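Local coordinates for variant surface glycoprotein MITat 1.13 (Trypanosoma brucei, PDB 6Z8H) that probably forms the dense antigenically variable coat on the parasite surface that lets the trypanosome evade the host immune response, at residues Y48-N62 against I271-I284. Numbering follows the deposited sequence.
With SO4 (sulfate ion), chain G.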
loop_
_atom_site.group_PDB
_atom_site.type_symbol
_atom_site.label_atom_id
_atom_site.label_comp_id
_atom_site.label_asym_id
_atom_site.label_seq_id
_atom_site.Cartn_x
_atom_site.Cartn_y
_atom_site.Cartn_z
ATOM N N TYR A 48 11.842 1.282 -2.666
ATOM C CA TYR A 48 11.038 0.513 -3.603
ATOM C C TYR A 48 9.764 1.247 -3.970
ATOM O O TYR A 48 9.365 1.237 -5.139
ATOM C CB TYR A 48 10.715 -0.867 -3.023
ATOM C CG TYR A 48 11.931 -1.675 -2.629
ATOM C CD1 TYR A 48 12.489 -1.538 -1.366
ATOM C CD2 TYR A 48 12.505 -2.593 -3.493
ATOM C CE1 TYR A 48 13.577 -2.268 -0.992
ATOM C CE2 TYR A 48 13.622 -3.319 -3.129
ATOM C CZ TYR A 48 14.154 -3.155 -1.863
ATOM O OH TYR A 48 15.262 -3.882 -1.446
ATOM N N THR A 49 9.081 1.865 -3.009
ATOM C CA THR A 49 7.828 2.529 -3.371
ATOM C C THR A 49 8.068 3.800 -4.174
ATOM O O THR A 49 7.243 4.151 -5.031
ATOM C CB THR A 49 6.990 2.840 -2.130
ATOM O OG1 THR A 49 7.737 3.691 -1.247
ATOM C CG2 THR A 49 6.633 1.558 -1.398
ATOM N N SER A 50 9.203 4.458 -3.977
ATOM C CA SER A 50 9.512 5.649 -4.752
ATOM C C SER A 50 9.775 5.279 -6.197
ATOM O O SER A 50 9.289 5.952 -7.109
ATOM C CB SER A 50 10.739 6.364 -4.184
ATOM O OG SER A 50 10.807 7.696 -4.678
ATOM N N LYS A 51 10.504 4.180 -6.436
ATOM C CA LYS A 51 10.716 3.740 -7.815
ATOM C C LYS A 51 9.416 3.250 -8.447
ATOM O O LYS A 51 9.181 3.468 -9.642
ATOM C CB LYS A 51 11.758 2.631 -7.850
ATOM C CG LYS A 51 13.178 3.090 -7.490
ATOM C CD LYS A 51 13.774 4.118 -8.469
ATOM C CE LYS A 51 15.204 4.501 -8.095
ATOM N NZ LYS A 51 15.739 5.615 -8.915
ATOM N N TYR A 52 8.585 2.544 -7.684
ATOM C CA TYR A 52 7.297 2.107 -8.205
ATOM C C TYR A 52 6.462 3.305 -8.629
ATOM O O TYR A 52 5.881 3.301 -9.728
ATOM C CB TYR A 52 6.566 1.259 -7.148
ATOM C CG TYR A 52 5.269 0.669 -7.652
ATOM C CD1 TYR A 52 5.257 -0.507 -8.389
ATOM C CD2 TYR A 52 4.059 1.284 -7.386
ATOM C CE1 TYR A 52 4.085 -1.039 -8.873
ATOM C CE2 TYR A 52 2.883 0.765 -7.874
ATOM C CZ TYR A 52 2.896 -0.412 -8.588
ATOM O OH TYR A 52 1.712 -0.922 -9.054
ATOM N N ALA A 53 6.431 4.362 -7.811
ATOM C CA ALA A 53 5.684 5.571 -8.154
ATOM C C ALA A 53 6.252 6.249 -9.392
ATOM O O ALA A 53 5.503 6.796 -10.209
ATOM C CB ALA A 53 5.676 6.528 -6.960
ATOM N N ASP A 54 7.572 6.241 -9.527
ATOM C CA ASP A 54 8.183 6.746 -10.741
ATOM C C ASP A 54 7.657 5.956 -11.921
ATOM O O ASP A 54 7.329 6.517 -12.976
ATOM C CB ASP A 54 9.698 6.581 -10.661
ATOM C CG ASP A 54 10.349 7.531 -9.691
ATOM O OD1 ASP A 54 9.715 8.532 -9.301
ATOM O OD2 ASP A 54 11.514 7.270 -9.312
ATOM N N GLY A 55 7.558 4.637 -11.766
ATOM C CA GLY A 55 7.039 3.829 -12.858
ATOM C C GLY A 55 5.585 4.149 -13.170
ATOM O O GLY A 55 5.182 4.199 -14.342
ATOM N N ILE A 56 4.770 4.372 -12.138
ATOM C CA ILE A 56 3.369 4.735 -12.359
ATOM C C ILE A 56 3.268 6.035 -13.134
ATOM O O ILE A 56 2.482 6.146 -14.080
ATOM C CB ILE A 56 2.637 4.823 -11.008
ATOM C CG1 ILE A 56 2.469 3.417 -10.442
ATOM C CG2 ILE A 56 1.350 5.560 -11.136
ATOM C CD1 ILE A 56 1.354 2.621 -11.019
ATOM N N ASN A 57 4.059 7.035 -12.753
ATOM C CA ASN A 57 4.086 8.300 -13.480
ATOM C C ASN A 57 4.561 8.099 -14.917
ATOM O O ASN A 57 3.987 8.663 -15.857
ATOM C CB ASN A 57 4.976 9.294 -12.731
ATOM C CG ASN A 57 4.365 9.751 -11.428
ATOM O OD1 ASN A 57 3.150 9.924 -11.315
ATOM N ND2 ASN A 57 5.214 9.937 -10.415
ATOM N N ASN A 58 5.553 7.234 -15.111
ATOM C CA ASN A 58 6.070 7.013 -16.455
ATOM C C ASN A 58 5.022 6.346 -17.326
ATOM O O ASN A 58 4.936 6.631 -18.525
ATOM C CB ASN A 58 7.335 6.161 -16.408
ATOM C CG ASN A 58 8.540 6.917 -15.893
ATOM O OD1 ASN A 58 8.538 8.144 -15.755
ATOM N ND2 ASN A 58 9.587 6.182 -15.644
ATOM N N GLU A 59 4.247 5.420 -16.763
ATOM C CA GLU A 59 3.189 4.763 -17.523
ATOM C C GLU A 59 2.131 5.765 -17.927
ATOM O O GLU A 59 1.555 5.665 -19.028
ATOM C CB GLU A 59 2.566 3.624 -16.711
ATOM C CG GLU A 59 1.623 2.685 -17.454
ATOM C CD GLU A 59 0.211 3.204 -17.659
ATOM O OE1 GLU A 59 -0.277 4.080 -16.909
ATOM O OE2 GLU A 59 -0.445 2.707 -18.605
ATOM N N ARG A 60 1.811 6.713 -17.045
ATOM C CA ARG A 60 0.855 7.752 -17.420
ATOM C C ARG A 60 1.383 8.566 -18.586
ATOM O O ARG A 60 0.649 8.841 -19.539
ATOM C CB ARG A 60 0.535 8.664 -16.232
ATOM C CG ARG A 60 -0.269 9.905 -16.592
ATOM C CD ARG A 60 -0.506 10.848 -15.416
ATOM N NE ARG A 60 0.661 11.672 -15.115
ATOM C CZ ARG A 60 1.346 11.625 -13.977
ATOM N NH1 ARG A 60 0.980 10.808 -12.993
ATOM N NH2 ARG A 60 2.394 12.418 -13.804
ATOM N N GLU A 61 2.662 8.938 -18.531
ATOM C CA GLU A 61 3.271 9.705 -19.606
ATOM C C GLU A 61 3.375 8.884 -20.878
ATOM O O GLU A 61 3.151 9.412 -21.965
ATOM C CB GLU A 61 4.663 10.206 -19.213
ATOM C CG GLU A 61 4.667 11.279 -18.151
ATOM C CD GLU A 61 6.051 11.822 -17.875
ATOM O OE1 GLU A 61 7.006 11.483 -18.602
ATOM O OE2 GLU A 61 6.177 12.581 -16.908
ATOM N N ASN A 62 3.706 7.593 -20.769
ATOM C CA ASN A 62 3.803 6.745 -21.952
ATOM C C ASN A 62 2.428 6.518 -22.587
ATOM O O ASN A 62 2.305 6.516 -23.820
ATOM C CB ASN A 62 4.463 5.409 -21.608
ATOM C CG ASN A 62 5.975 5.510 -21.448
ATOM O OD1 ASN A 62 6.611 6.390 -22.021
ATOM N ND2 ASN A 62 6.556 4.607 -20.631
ATOM N N ILE A 271 11.133 -8.493 -3.990
ATOM C CA ILE A 271 11.063 -7.527 -5.070
ATOM C C ILE A 271 12.336 -7.598 -5.892
ATOM O O ILE A 271 12.300 -7.656 -7.125
ATOM C CB ILE A 271 10.824 -6.105 -4.536
ATOM C CG1 ILE A 271 9.505 -6.000 -3.777
ATOM C CG2 ILE A 271 10.851 -5.095 -5.702
ATOM C CD1 ILE A 271 9.338 -4.672 -3.073
ATOM N N ARG A 272 13.486 -7.625 -5.219
ATOM C CA ARG A 272 14.767 -7.684 -5.918
ATOM C C ARG A 272 14.919 -8.991 -6.687
ATOM O O ARG A 272 15.386 -8.997 -7.832
ATOM C CB ARG A 272 15.907 -7.508 -4.907
ATOM C CG ARG A 272 15.781 -6.251 -4.064
ATOM C CD ARG A 272 17.103 -5.900 -3.388
ATOM N NE ARG A 272 17.564 -7.003 -2.566
ATOM C CZ ARG A 272 17.235 -7.181 -1.292
ATOM N NH1 ARG A 272 16.427 -6.331 -0.668
ATOM N NH2 ARG A 272 17.706 -8.233 -0.640
ATOM N N SER A 273 14.482 -10.104 -6.103
ATOM C CA SER A 273 14.652 -11.393 -6.767
ATOM C C SER A 273 13.843 -11.466 -8.051
ATOM O O SER A 273 14.253 -12.131 -9.011
ATOM C CB SER A 273 14.228 -12.523 -5.831
ATOM O OG SER A 273 15.138 -12.635 -4.756
ATOM N N ALA A 274 12.711 -10.774 -8.097
ATOM C CA ALA A 274 11.883 -10.731 -9.297
ATOM C C ALA A 274 12.375 -9.711 -10.319
ATOM O O ALA A 274 11.821 -9.621 -11.417
ATOM C CB ALA A 274 10.438 -10.418 -8.904
ATOM N N GLY A 275 13.414 -8.955 -9.991
ATOM C CA GLY A 275 13.851 -7.868 -10.842
ATOM C C GLY A 275 12.845 -6.760 -10.989
ATOM O O GLY A 275 12.777 -6.132 -12.059
ATOM N N ALA A 276 12.048 -6.512 -9.951
ATOM C CA ALA A 276 10.902 -5.617 -10.020
ATOM C C ALA A 276 11.113 -4.302 -9.278
ATOM O O ALA A 276 10.136 -3.593 -9.000
ATOM C CB ALA A 276 9.659 -6.323 -9.485
ATOM N N SER A 277 12.367 -3.960 -8.956
ATOM C CA SER A 277 12.622 -2.766 -8.167
ATOM C C SER A 277 12.399 -1.473 -8.932
ATOM O O SER A 277 12.122 -0.447 -8.316
ATOM C CB SER A 277 14.051 -2.788 -7.623
ATOM O OG SER A 277 14.301 -3.906 -6.787
ATOM N N THR A 278 12.523 -1.475 -10.254
ATOM C CA THR A 278 12.471 -0.235 -11.032
ATOM C C THR A 278 11.613 -0.459 -12.267
ATOM O O THR A 278 12.104 -0.396 -13.402
ATOM C CB THR A 278 13.869 0.247 -11.446
ATOM O OG1 THR A 278 14.587 -0.785 -12.156
ATOM C CG2 THR A 278 14.720 0.690 -10.243
ATOM N N PRO A 279 10.329 -0.722 -12.078
ATOM C CA PRO A 279 9.445 -0.984 -13.225
ATOM C C PRO A 279 9.170 0.264 -14.036
ATOM O O PRO A 279 9.133 1.384 -13.546
ATOM C CB PRO A 279 8.152 -1.477 -12.569
ATOM C CG PRO A 279 8.152 -0.779 -11.217
ATOM C CD PRO A 279 9.616 -0.744 -10.784
ATOM N N CYS A 280 8.941 0.050 -15.337
ATOM C CA CYS A 280 8.527 1.114 -16.255
ATOM C C CYS A 280 9.493 2.299 -16.213
ATOM O O CYS A 280 9.090 3.454 -16.052
ATOM C CB CYS A 280 7.100 1.595 -15.989
ATOM S SG CYS A 280 6.607 2.735 -17.378
ATOM N N SER A 281 10.790 2.007 -16.344
ATOM C CA SER A 281 11.768 3.087 -16.335
ATOM C C SER A 281 11.970 3.728 -17.706
ATOM O O SER A 281 12.597 4.790 -17.778
ATOM C CB SER A 281 13.128 2.603 -15.819
ATOM O OG SER A 281 13.727 1.637 -16.653
ATOM N N SER A 282 11.451 3.135 -18.794
ATOM C CA SER A 282 11.710 3.621 -20.142
ATOM C C SER A 282 10.572 4.531 -20.584
ATOM O O SER A 282 9.407 4.288 -20.249
ATOM C CB SER A 282 11.813 2.444 -21.108
ATOM O OG SER A 282 12.938 1.646 -20.803
ATOM N N LEU A 283 10.920 5.573 -21.338
ATOM C CA LEU A 283 9.975 6.576 -21.798
ATOM C C LEU A 283 9.991 6.670 -23.317
ATOM O O LEU A 283 11.059 6.730 -23.940
ATOM C CB LEU A 283 10.275 7.956 -21.226
ATOM C CG LEU A 283 9.958 8.231 -19.757
ATOM C CD1 LEU A 283 10.498 9.616 -19.394
ATOM C CD2 LEU A 283 8.475 8.154 -19.448
ATOM N N ILE A 284 8.790 6.700 -23.906
ATOM C CA ILE A 284 8.640 6.926 -25.337
ATOM C C ILE A 284 9.316 8.218 -25.762
ATOM O O ILE A 284 9.835 8.302 -26.876
ATOM C CB ILE A 284 7.132 6.931 -25.665
ATOM C CG1 ILE A 284 6.574 5.515 -25.579
ATOM C CG2 ILE A 284 6.873 7.501 -27.069
ATOM C CD1 ILE A 284 5.068 5.433 -25.520
HETATM S S SO4 G . -0.914 0.895 -7.443
HETATM O O1 SO4 G . -1.707 -0.286 -7.659
HETATM O O2 SO4 G . -0.208 1.224 -8.652
HETATM O O3 SO4 G . 0.030 0.650 -6.386
HETATM O O4 SO4 G . -1.773 1.988 -7.076
HETATM O O HOH W 1 10.893 2.500 -11.761
#
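Asn58 and Asn62, one helical turn apart, hold the loop 280-284 through their side-chain amides. Asn58 ND2 donates to Cys280 O at 2.8 Å, nearly straight at 168° and in the plane of both groups. Asn62 uses both ends of its amide. Its ND2 gives a bond to Ser282 O of 2.9 Å, and its OD1 accepts from Ile284 N, which lies tilted 33° from the carbonyl plane. These two bonds fix the rotation of this buried amide.

At the other end, Arg272 NH1 donates to Tyr48 OH over 2.8 Å, with the hydroxyl at the edge of the guanidinium and in its plane. The arginine chain bends at chi3 (-57°) to bring NH1 there. Glu182 also bonds Tyr48 OH, and Glu183 forms a salt bridge with Arg272 NE. A water donates to both Lys51 O and Pro279 O.

Two apolar contacts add to this. Ile271 CG2 meets Tyr48 CD2 at 3.7 Å, and Pro279 CG packs against Tyr52 CD1. The Leu283 methyl CD2 rests against the amide oxygens of Asn58 and Asn62. At Gly55 the backbones come close: its CA makes a CH···O contact of 3.3 Å with Pro279 O.

Cys280 SG packs 3.6 Å from Asn58 CB and forms a disulfide with Cys98 of helix 78-129. The chain leaving helix 260-273, which ends in a Schellman motif at Gly275, is thus tied to both long helices, 34-75 and 78-129, of the elongated helical bundle characteristic of VSG N-terminal domains.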